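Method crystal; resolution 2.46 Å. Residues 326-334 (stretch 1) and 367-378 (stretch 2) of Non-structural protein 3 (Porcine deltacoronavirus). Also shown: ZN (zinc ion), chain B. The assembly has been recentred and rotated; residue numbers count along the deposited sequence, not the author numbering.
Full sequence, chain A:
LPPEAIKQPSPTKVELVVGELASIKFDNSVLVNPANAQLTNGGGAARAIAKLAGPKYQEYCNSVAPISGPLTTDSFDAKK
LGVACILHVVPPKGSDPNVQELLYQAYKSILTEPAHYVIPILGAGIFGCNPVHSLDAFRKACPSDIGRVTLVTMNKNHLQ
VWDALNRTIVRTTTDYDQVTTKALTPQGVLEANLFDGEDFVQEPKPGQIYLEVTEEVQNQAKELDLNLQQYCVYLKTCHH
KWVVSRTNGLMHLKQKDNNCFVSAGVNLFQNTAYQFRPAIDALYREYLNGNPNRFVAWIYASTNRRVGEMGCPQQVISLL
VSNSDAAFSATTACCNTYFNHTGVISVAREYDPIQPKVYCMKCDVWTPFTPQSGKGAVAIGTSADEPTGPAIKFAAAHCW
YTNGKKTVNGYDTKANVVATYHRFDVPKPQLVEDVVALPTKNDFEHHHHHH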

# COMPACT_ATOMS: atom_id res chain seq x y z
N ALA A 326 -6.97 16.80 30.07
CA ALA A 326 -6.63 18.15 30.53
C ALA A 326 -7.74 19.13 30.20
O ALA A 326 -8.09 19.32 29.03
CB ALA A 326 -5.32 18.63 29.90
N ALA A 327 -8.25 19.79 31.23
CA ALA A 327 -9.28 20.80 31.06
C ALA A 327 -9.44 21.52 32.38
O ALA A 327 -9.25 20.93 33.45
CB ALA A 327 -10.62 20.20 30.63
N PHE A 328 -9.78 22.81 32.29
CA PHE A 328 -10.06 23.61 33.45
C PHE A 328 -11.01 24.73 33.05
O PHE A 328 -11.15 25.05 31.86
CB PHE A 328 -8.78 24.18 34.08
CG PHE A 328 -8.13 25.28 33.29
CD1 PHE A 328 -8.43 26.62 33.54
CD2 PHE A 328 -7.17 24.99 32.33
CE1 PHE A 328 -7.82 27.63 32.82
CE2 PHE A 328 -6.53 26.00 31.61
CZ PHE A 328 -6.87 27.33 31.84
N SER A 329 -11.70 25.28 34.05
CA SER A 329 -12.50 26.48 33.93
C SER A 329 -11.95 27.55 34.88
O SER A 329 -11.35 27.22 35.91
CB SER A 329 -13.96 26.18 34.24
OG SER A 329 -14.12 25.98 35.64
N ALA A 330 -12.17 28.83 34.54
CA ALA A 330 -11.63 29.94 35.32
C ALA A 330 -12.34 31.25 34.97
O ALA A 330 -13.17 31.30 34.06
CB ALA A 330 -10.13 30.08 35.11
N THR A 331 -12.00 32.30 35.71
CA THR A 331 -12.46 33.66 35.42
C THR A 331 -11.26 34.56 35.15
O THR A 331 -10.18 34.40 35.76
CB THR A 331 -13.29 34.25 36.58
OG1 THR A 331 -12.64 34.00 37.83
CG2 THR A 331 -14.70 33.66 36.62
N THR A 332 -11.44 35.51 34.25
CA THR A 332 -10.33 36.39 33.94
C THR A 332 -10.11 37.41 35.05
O THR A 332 -11.02 37.75 35.81
CB THR A 332 -10.56 37.09 32.60
OG1 THR A 332 -11.81 37.80 32.62
CG2 THR A 332 -10.60 36.09 31.45
N ALA A 333 -8.87 37.87 35.18
CA ALA A 333 -8.58 38.96 36.10
C ALA A 333 -9.00 40.30 35.52
O ALA A 333 -9.39 41.21 36.27
CB ALA A 333 -7.10 38.97 36.45
N CYS A 334 -8.99 40.44 34.20
CA CYS A 334 -9.32 41.72 33.59
C CYS A 334 -10.81 42.05 33.72
O CYS A 334 -11.17 43.17 34.07
CB CYS A 334 -8.89 41.72 32.13
SG CYS A 334 -9.39 40.23 31.28
N THR A 367 -4.29 38.12 30.08
CA THR A 367 -4.69 38.30 31.46
C THR A 367 -4.38 37.07 32.30
O THR A 367 -4.46 35.94 31.81
CB THR A 367 -6.19 38.58 31.55
OG1 THR A 367 -6.55 38.69 32.93
CG2 THR A 367 -6.99 37.43 30.92
N PRO A 368 -4.05 37.25 33.58
CA PRO A 368 -4.08 36.12 34.51
C PRO A 368 -5.52 35.71 34.82
O PRO A 368 -6.47 36.37 34.39
CB PRO A 368 -3.36 36.66 35.75
CG PRO A 368 -2.62 37.85 35.29
CD PRO A 368 -3.47 38.45 34.21
N PHE A 369 -5.69 34.63 35.58
CA PHE A 369 -7.03 34.07 35.73
C PHE A 369 -7.12 33.30 37.04
O PHE A 369 -6.12 32.88 37.62
CB PHE A 369 -7.38 33.17 34.54
CG PHE A 369 -6.40 32.06 34.30
CD1 PHE A 369 -6.48 30.86 35.00
CD2 PHE A 369 -5.42 32.19 33.33
CE1 PHE A 369 -5.58 29.82 34.76
CE2 PHE A 369 -4.51 31.15 33.08
CZ PHE A 369 -4.60 29.96 33.79
N THR A 370 -8.35 33.09 37.49
CA THR A 370 -8.55 32.40 38.76
C THR A 370 -9.27 31.09 38.50
O THR A 370 -10.43 31.10 38.06
CB THR A 370 -9.34 33.27 39.74
OG1 THR A 370 -8.62 34.50 39.98
CG2 THR A 370 -9.53 32.52 41.03
N PRO A 371 -8.61 29.95 38.72
CA PRO A 371 -9.21 28.65 38.35
C PRO A 371 -10.40 28.31 39.21
O PRO A 371 -10.37 28.49 40.43
CB PRO A 371 -8.07 27.65 38.59
CG PRO A 371 -6.82 28.48 38.71
CD PRO A 371 -7.20 29.85 39.13
N GLN A 372 -11.45 27.76 38.59
CA GLN A 372 -12.60 27.24 39.32
C GLN A 372 -12.69 25.73 39.32
O GLN A 372 -13.50 25.19 40.09
CB GLN A 372 -13.91 27.79 38.76
CG GLN A 372 -13.87 29.26 38.48
CD GLN A 372 -13.80 30.09 39.76
OE1 GLN A 372 -14.56 29.84 40.71
NE2 GLN A 372 -12.91 31.08 39.78
N SER A 373 -11.93 25.04 38.47
CA SER A 373 -11.97 23.58 38.36
C SER A 373 -10.75 23.12 37.57
O SER A 373 -10.05 23.93 36.96
CB SER A 373 -13.27 23.11 37.70
OG SER A 373 -13.27 23.42 36.32
N GLY A 374 -10.51 21.80 37.56
CA GLY A 374 -9.31 21.25 36.97
C GLY A 374 -8.14 21.21 37.95
O GLY A 374 -8.17 21.80 39.04
N LYS A 375 -7.09 20.50 37.55
CA LYS A 375 -5.94 20.29 38.43
C LYS A 375 -4.75 21.17 38.11
O LYS A 375 -3.96 21.49 39.01
CB LYS A 375 -5.52 18.81 38.38
CG LYS A 375 -6.70 17.85 38.49
CD LYS A 375 -6.26 16.40 38.63
CE LYS A 375 -6.78 15.77 39.94
NZ LYS A 375 -8.28 15.65 40.03
N GLY A 376 -4.60 21.60 36.86
CA GLY A 376 -3.55 22.52 36.51
C GLY A 376 -3.63 22.86 35.04
O GLY A 376 -4.59 22.51 34.35
N ALA A 377 -2.59 23.54 34.55
CA ALA A 377 -2.56 23.90 33.15
C ALA A 377 -1.11 23.98 32.68
O ALA A 377 -0.24 24.41 33.44
CB ALA A 377 -3.27 25.23 32.90
N VAL A 378 -0.86 23.53 31.45
CA VAL A 378 0.42 23.70 30.78
C VAL A 378 0.34 24.94 29.91
O VAL A 378 -0.64 25.12 29.18
CB VAL A 378 0.79 22.48 29.92
CG1 VAL A 378 1.97 22.81 29.01
CG2 VAL A 378 1.11 21.29 30.80
ZN ZN B . -11.19 40.72 30.01

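Antiparallel strands divide their labour: the backbone fixes the register, and the alternation of side chains decides what each face can do. The pairing of 327-332 with the segment around 369-371 of this viral non-structural protein is a compact example. The contact between 326-334 and 367-378 buries 688 Å², both sides summed.

The register rests on T331 and T370, which exchange two hydrogen bonds, T331 N to T370 O at 3.1 Å and T370 N to T331 O at 2.8 Å. On one side of this pair A333 N donates to P368 O (2.9 Å); on the other, Q372 N donates to S329 O (2.7 Å). Prolines fit at 368 and 371 because neither position is asked for an amide hydrogen by the other stretch: P368 offers its carbonyl, and P371 lies in a non-hydrogen-bonded pair with A330, where its CA comes within 3.5 Å of S329 O.

One face carries S329, T331, T370 and S373, and on it the two serines join by their hydroxyls. S329 and S373 both adopt the p rotamer, which brings S329 OG to 2.8 Å from S373 OG in a hydrogen bond that either hydroxyl could donate. Beside this face, Q372 folds back, with chi1 and chi2 both m, so that its NE2 reaches T370 O in its own stretch at 3.0 Å; the same bend leaves NE2 3.5 Å from T331 OG1.

The other face, with A330, T332 and F369, is more apolar. At the non-hydrogen-bonded pair of A330 with P371 the CA atoms are 4.1 Å apart, and A330 CB lies 3.1 Å from T370 O and 3.7 Å from F369 CD1, so little room is left on that side of the methyl. F369, in the p rotamer with chi2 of 84°, also meets F328, whose chi1 is likewise p. Their ring planes lie 19° apart, but the centroids are 5.3 Å apart and the rings are slid so that they barely overlap; F328 CE1 and F369 CE1 touch at 3.7 Å. The buried F328 ring also packs on A377, CE2 to CB at 3.6 Å, where a methyl fills the space beside it.

G374 shows backbone and neighbours agreeing on a residue type. At its positive phi of 87° a CB would jam against the preceding carbonyl, and it would also clash with A327 O and F328 CB.

At the far end, T367 takes the t rotamer and its OG1 donates to P368 O at 2.7 Å, while accepting a weak hydrogen bond from C334 N at 3.3 Å. C334, with chi1 of 46° (p), places SG 2.3 Å from ZN, whose other three ligand atoms lie elsewhere in the structure, so the pairing ends beside a metal site.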